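Local coordinates for protein malic enzyme (PDB 3NV9) that probably catalyses the NAD(P)-linked oxidative decarboxylation of malate to pyruvate, as members of the malic enzyme family do, and works as an entangled dimer, at residues Y32-L35 / A36-H40; F468-E471 / T472-C476. All coordinates share one frame; numbering follows the deposited sequence.

Contact 1: residues Y32-L35 / A36-H40. With SO4 (sulfate ion), chain D.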
loop_
_atom_site.group_PDB
_atom_site.type_symbol
_atom_site.label_atom_id
_atom_site.label_comp_id
_atom_site.label_asym_id
_atom_site.label_seq_id
_atom_site.Cartn_x
_atom_site.Cartn_y
_atom_site.Cartn_z
ATOM N N TYR A 32 19.964 12.236 -16.037
ATOM C CA TYR A 32 19.167 11.398 -15.176
ATOM C C TYR A 32 18.142 12.156 -14.376
ATOM O O TYR A 32 17.033 11.661 -14.209
ATOM C CB TYR A 32 20.015 10.505 -14.297
ATOM C CG TYR A 32 20.610 9.346 -15.077
ATOM C CD1 TYR A 32 19.787 8.409 -15.724
ATOM C CD2 TYR A 32 21.983 9.190 -15.185
ATOM C CE1 TYR A 32 20.325 7.378 -16.448
ATOM C CE2 TYR A 32 22.523 8.146 -15.910
ATOM C CZ TYR A 32 21.704 7.255 -16.522
ATOM O OH TYR A 32 22.273 6.224 -17.228
ATOM N N LYS A 33 18.448 13.362 -13.900
ATOM C CA LYS A 33 17.362 14.148 -13.303
ATOM C C LYS A 33 16.270 14.462 -14.328
ATOM O O LYS A 33 15.099 14.300 -14.042
ATOM C CB LYS A 33 17.863 15.451 -12.668
ATOM C CG LYS A 33 18.819 15.306 -11.443
ATOM C CD LYS A 33 19.532 16.663 -11.099
ATOM C CE LYS A 33 19.998 16.647 -9.595
ATOM N NZ LYS A 33 20.912 17.819 -9.189
ATOM N N GLU A 34 16.631 14.925 -15.525
ATOM C CA GLU A 34 15.595 15.287 -16.496
ATOM C C GLU A 34 14.785 14.069 -16.989
ATOM O O GLU A 34 13.568 14.163 -17.195
ATOM C CB GLU A 34 16.268 16.003 -17.643
ATOM C CG GLU A 34 15.323 16.494 -18.707
ATOM C CD GLU A 34 14.441 17.666 -18.278
ATOM O OE1 GLU A 34 14.606 18.258 -17.180
ATOM O OE2 GLU A 34 13.544 17.982 -19.078
ATOM N N LEU A 35 15.460 12.930 -17.177
ATOM C CA LEU A 35 14.780 11.670 -17.489
ATOM C C LEU A 35 13.934 11.248 -16.310
ATOM O O LEU A 35 12.834 10.774 -16.517
ATOM C CB LEU A 35 15.747 10.529 -17.789
ATOM C CG LEU A 35 15.121 9.193 -18.225
ATOM C CD1 LEU A 35 14.272 9.507 -19.507
ATOM C CD2 LEU A 35 16.205 8.148 -18.576
ATOM N N ALA A 36 14.421 11.376 -15.078
ATOM C CA ALA A 36 13.517 11.080 -13.953
ATOM C C ALA A 36 12.181 11.840 -14.064
ATOM O O ALA A 36 11.084 11.245 -13.944
ATOM C CB ALA A 36 14.156 11.366 -12.682
ATOM N N GLU A 37 12.263 13.150 -14.298
ATOM C CA GLU A 37 11.049 13.961 -14.442
ATOM C C GLU A 37 10.081 13.433 -15.521
ATOM O O GLU A 37 8.890 13.302 -15.289
ATOM C CB GLU A 37 11.441 15.412 -14.770
ATOM C CG GLU A 37 10.270 16.340 -14.972
ATOM C CD GLU A 37 10.708 17.820 -14.916
ATOM O OE1 GLU A 37 11.334 18.213 -13.918
ATOM O OE2 GLU A 37 10.468 18.592 -15.875
ATOM N N LYS A 38 10.604 13.219 -16.723
ATOM C CA LYS A 38 9.848 12.721 -17.889
ATOM C C LYS A 38 9.250 11.347 -17.614
ATOM O O LYS A 38 8.062 11.156 -17.763
ATOM C CB LYS A 38 10.774 12.625 -19.126
ATOM C CG LYS A 38 11.348 13.933 -19.606
ATOM C CD LYS A 38 10.278 15.051 -19.791
ATOM C CE LYS A 38 10.944 16.304 -20.394
ATOM N NZ LYS A 38 10.031 17.517 -20.320
ATOM N N VAL A 39 10.060 10.387 -17.187
ATOM C CA VAL A 39 9.549 9.020 -17.051
ATOM C C VAL A 39 8.566 8.871 -15.887
ATOM O O VAL A 39 7.667 8.059 -15.937
ATOM C CB VAL A 39 10.724 7.964 -16.948
ATOM C CG1 VAL A 39 11.394 8.064 -15.629
ATOM C CG2 VAL A 39 10.180 6.515 -17.071
ATOM N N HIS A 40 8.724 9.623 -14.807
ATOM C CA HIS A 40 7.758 9.474 -13.713
ATOM C C HIS A 40 6.417 10.028 -14.181
ATOM O O HIS A 40 5.401 9.456 -13.964
ATOM C CB HIS A 40 8.199 10.175 -12.420
ATOM C CG HIS A 40 9.260 9.457 -11.650
ATOM N ND1 HIS A 40 10.597 9.491 -12.009
ATOM C CD2 HIS A 40 9.195 8.744 -10.504
ATOM C CE1 HIS A 40 11.298 8.780 -11.137
ATOM N NE2 HIS A 40 10.467 8.329 -10.206
HETATM S S SO4 D . 18.291 20.274 -10.534
HETATM O O1 SO4 D . 19.530 19.942 -9.868
HETATM O O2 SO4 D . 17.347 19.185 -10.184
HETATM O O3 SO4 D . 17.734 21.538 -10.049
HETATM O O4 SO4 D . 18.539 20.392 -11.971
#
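Tyr-32 and Ala-36 open a regular ladder of i to i+4 backbone bonds, Ala-36 N donating to Tyr-32 O at 2.8 Å. Glu-37 N to Lys-33 O and Lys-38 N to Glu-34 O continue it, and Val-39 N reaches Leu-35 O at 2.9 Å. One rung further on, His-40 folds back with its ring, and ND1 donates to Ala-36 O at 2.7 Å. That carbonyl also accepts from His-40 N, the two donors arriving from opposite faces of its plane.

The long aliphatic chain of Lys-33, extended beyond CG, carries NZ to within 2.6 Å of O1 of a sulfate, an anion probably taken from the crystallisation liquor and also bound by Gln-30 and by Arg-71 of the second subunit.

Glu-34 and Lys-38, one helical turn apart, form a long salt bridge, with Glu-34 OE2 3.8 Å from Lys-38 NZ. The methylene next to the ammonium comes nearer, Lys-38 CE lying 3.4 Å from Glu-34 OE2. Both chains bend at chi2 (70° in Glu-34, -50° in Lys-38), which brings their ends together at a slant. Glu-34 finds its firmer partner in Arg-71 of the second subunit, which binds OE1 of both Glu-34 and Glu-37 and probably offsets the repulsion between these carboxylates, whose oxygens Glu-34 OE1 and Glu-37 OE2 are 4.4 Å apart.

The small methyl of Ala-36 suits close packing on Ala-63 of the second subunit, while Val-39 sets CG1 3.2 Å from Leu-35 O. The whole is a mid-helix segment of helix 21-43, with an i to i+4 Glu-Lys pair and a histidine side chain bonded back to the i-4 carbonyl, built into the interface of the malic enzyme dimer.

Contact 2: residues F468-E471 / T472-C476; sequences FPQE and TLNEC
Phe-468 lays its ring beside the side chains of Thr-472 and Leu-473, meeting the methyl CG2 of Thr-472 with CZ at 3.6 Å and CD2 of Leu-473 with CE2 at 3.7 Å. With CG anti to the backbone N (chi1 -172°), the ring is carried forward along the first turn of the helix; it meets both branched chains obliquely, and its bulk suits a place against two apolar branches. Pro-469 CD rests over one ring face, offset toward the rim.

The turn itself is tied down by Pro-469 O, which accepts from Thr-472 N at 3.0 Å and weakly from Leu-473 N at 3.4 Å. Regular i to i+4 bonding follows, with Asn-474 N donating to Gln-470 O. Proline is well placed at the start of a helix, because no earlier carbonyl there needs its missing N-H.

On the outer side Glu-471 and Glu-475 run at a slant to each other, OE1 of Glu-471 4.2 Å from OE2 of Glu-475. The nearby helix N terminus would be expected to ease this like-charge approach. Gln-470 donates NE2 to the carbonyl of Leu-4, in the N-terminal loop, and edge-to-face rings of Phe-42 and of Trp-60 from the second subunit help position Phe-468. This is the N-terminal turn of helix 470-485, closed by a hydrophobic staple between Phe-468 and Leu-473 around the Pro-469 N-cap.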
loop_
_atom_site.group_PDB
_atom_site.type_symbol
_atom_site.label_atom_id
_atom_site.label_comp_id
_atom_site.label_asym_id
_atom_site.label_seq_id
_atom_site.Cartn_x
_atom_site.Cartn_y
_atom_site.Cartn_z
ATOM N N PHE A 468 8.923 3.332 -23.552
ATOM C CA PHE A 468 9.116 4.757 -23.371
ATOM C C PHE A 468 9.521 5.399 -24.688
ATOM O O PHE A 468 10.332 4.837 -25.392
ATOM C CB PHE A 468 10.182 4.977 -22.356
ATOM C CG PHE A 468 10.334 6.404 -21.952
ATOM C CD1 PHE A 468 9.495 6.955 -20.999
ATOM C CD2 PHE A 468 11.354 7.181 -22.485
ATOM C CE1 PHE A 468 9.623 8.265 -20.615
ATOM C CE2 PHE A 468 11.499 8.524 -22.100
ATOM C CZ PHE A 468 10.606 9.061 -21.149
ATOM N N PRO A 469 8.976 6.594 -25.014
ATOM C CA PRO A 469 9.254 7.131 -26.363
ATOM C C PRO A 469 10.736 7.443 -26.590
ATOM O O PRO A 469 11.355 8.113 -25.768
ATOM C CB PRO A 469 8.380 8.416 -26.407
ATOM C CG PRO A 469 7.228 8.085 -25.402
ATOM C CD PRO A 469 8.029 7.457 -24.292
ATOM N N GLN A 470 11.294 6.911 -27.672
ATOM C CA GLN A 470 12.632 7.248 -28.107
ATOM C C GLN A 470 12.822 8.770 -28.240
ATOM O O GLN A 470 13.866 9.295 -27.849
ATOM C CB GLN A 470 12.978 6.567 -29.444
ATOM C CG GLN A 470 14.391 6.905 -29.868
ATOM C CD GLN A 470 15.414 6.184 -29.013
ATOM O OE1 GLN A 470 15.258 4.997 -28.728
ATOM N NE2 GLN A 470 16.471 6.904 -28.592
ATOM N N GLU A 471 11.808 9.476 -28.749
ATOM C CA GLU A 471 11.883 10.923 -28.927
ATOM C C GLU A 471 12.200 11.620 -27.569
ATOM O O GLU A 471 12.857 12.665 -27.502
ATOM C CB GLU A 471 10.549 11.423 -29.570
ATOM C CG GLU A 471 10.371 12.931 -29.800
ATOM C CD GLU A 471 9.392 13.316 -30.996
ATOM O OE1 GLU A 471 8.636 14.327 -30.888
ATOM O OE2 GLU A 471 9.407 12.643 -32.063
ATOM N N THR A 472 11.753 11.032 -26.472
ATOM C CA THR A 472 11.903 11.734 -25.215
ATOM C C THR A 472 13.283 11.482 -24.673
ATOM O O THR A 472 13.873 12.349 -24.032
ATOM C CB THR A 472 10.766 11.379 -24.207
ATOM O OG1 THR A 472 9.506 11.705 -24.817
ATOM C CG2 THR A 472 10.928 12.178 -22.847
ATOM N N LEU A 473 13.808 10.308 -24.985
ATOM C CA LEU A 473 15.193 9.975 -24.653
ATOM C C LEU A 473 16.122 10.984 -25.312
ATOM O O LEU A 473 16.998 11.548 -24.674
ATOM C CB LEU A 473 15.552 8.533 -25.108
ATOM C CG LEU A 473 14.928 7.378 -24.297
ATOM C CD1 LEU A 473 15.539 6.010 -24.644
ATOM C CD2 LEU A 473 15.062 7.640 -22.756
ATOM N N ASN A 474 15.891 11.203 -26.603
ATOM C CA ASN A 474 16.724 12.066 -27.428
ATOM C C ASN A 474 16.632 13.465 -26.880
ATOM O O ASN A 474 17.631 14.115 -26.804
ATOM C CB ASN A 474 16.237 12.059 -28.873
ATOM C CG ASN A 474 16.389 10.707 -29.568
ATOM O OD1 ASN A 474 15.777 10.491 -30.609
ATOM N ND2 ASN A 474 17.219 9.827 -29.050
ATOM N N GLU A 475 15.440 13.915 -26.474
ATOM C CA GLU A 475 15.303 15.225 -25.822
ATOM C C GLU A 475 16.055 15.356 -24.519
ATOM O O GLU A 475 16.702 16.417 -24.249
ATOM C CB GLU A 475 13.855 15.585 -25.557
ATOM C CG GLU A 475 13.147 16.090 -26.792
ATOM C CD GLU A 475 11.607 15.959 -26.712
ATOM O OE1 GLU A 475 11.085 15.871 -25.572
ATOM O OE2 GLU A 475 10.954 15.934 -27.797
ATOM N N CYS A 476 15.967 14.328 -23.675
ATOM C CA CYS A 476 16.685 14.429 -22.408
ATOM C C CYS A 476 18.199 14.520 -22.618
ATOM O O CYS A 476 18.896 15.230 -21.891
ATOM C CB CYS A 476 16.329 13.301 -21.425
ATOM S SG CYS A 476 14.653 13.284 -20.924
#

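How the contacts relate
From the N terminus, contact 1 comes first, in helix 21-43, and contact 2 follows more than 400 residues later, where helix 470-485 begins. The two stand in series: contact 1 lies within one helix and contact 2 spans a loop-to-helix start, so neither closes a long loop and they neither nest nor cross. They nevertheless meet in space, their centres 10 Å apart. Lys-38 lays its CG against Cys-476 SG at 3.6 Å and also packs on Thr-472, while Val-39 CA abuts Phe-468 CE1. Together they join an early helix, 21-43, to the last helix, 470-485, and residues of the second subunit pack against both contacts.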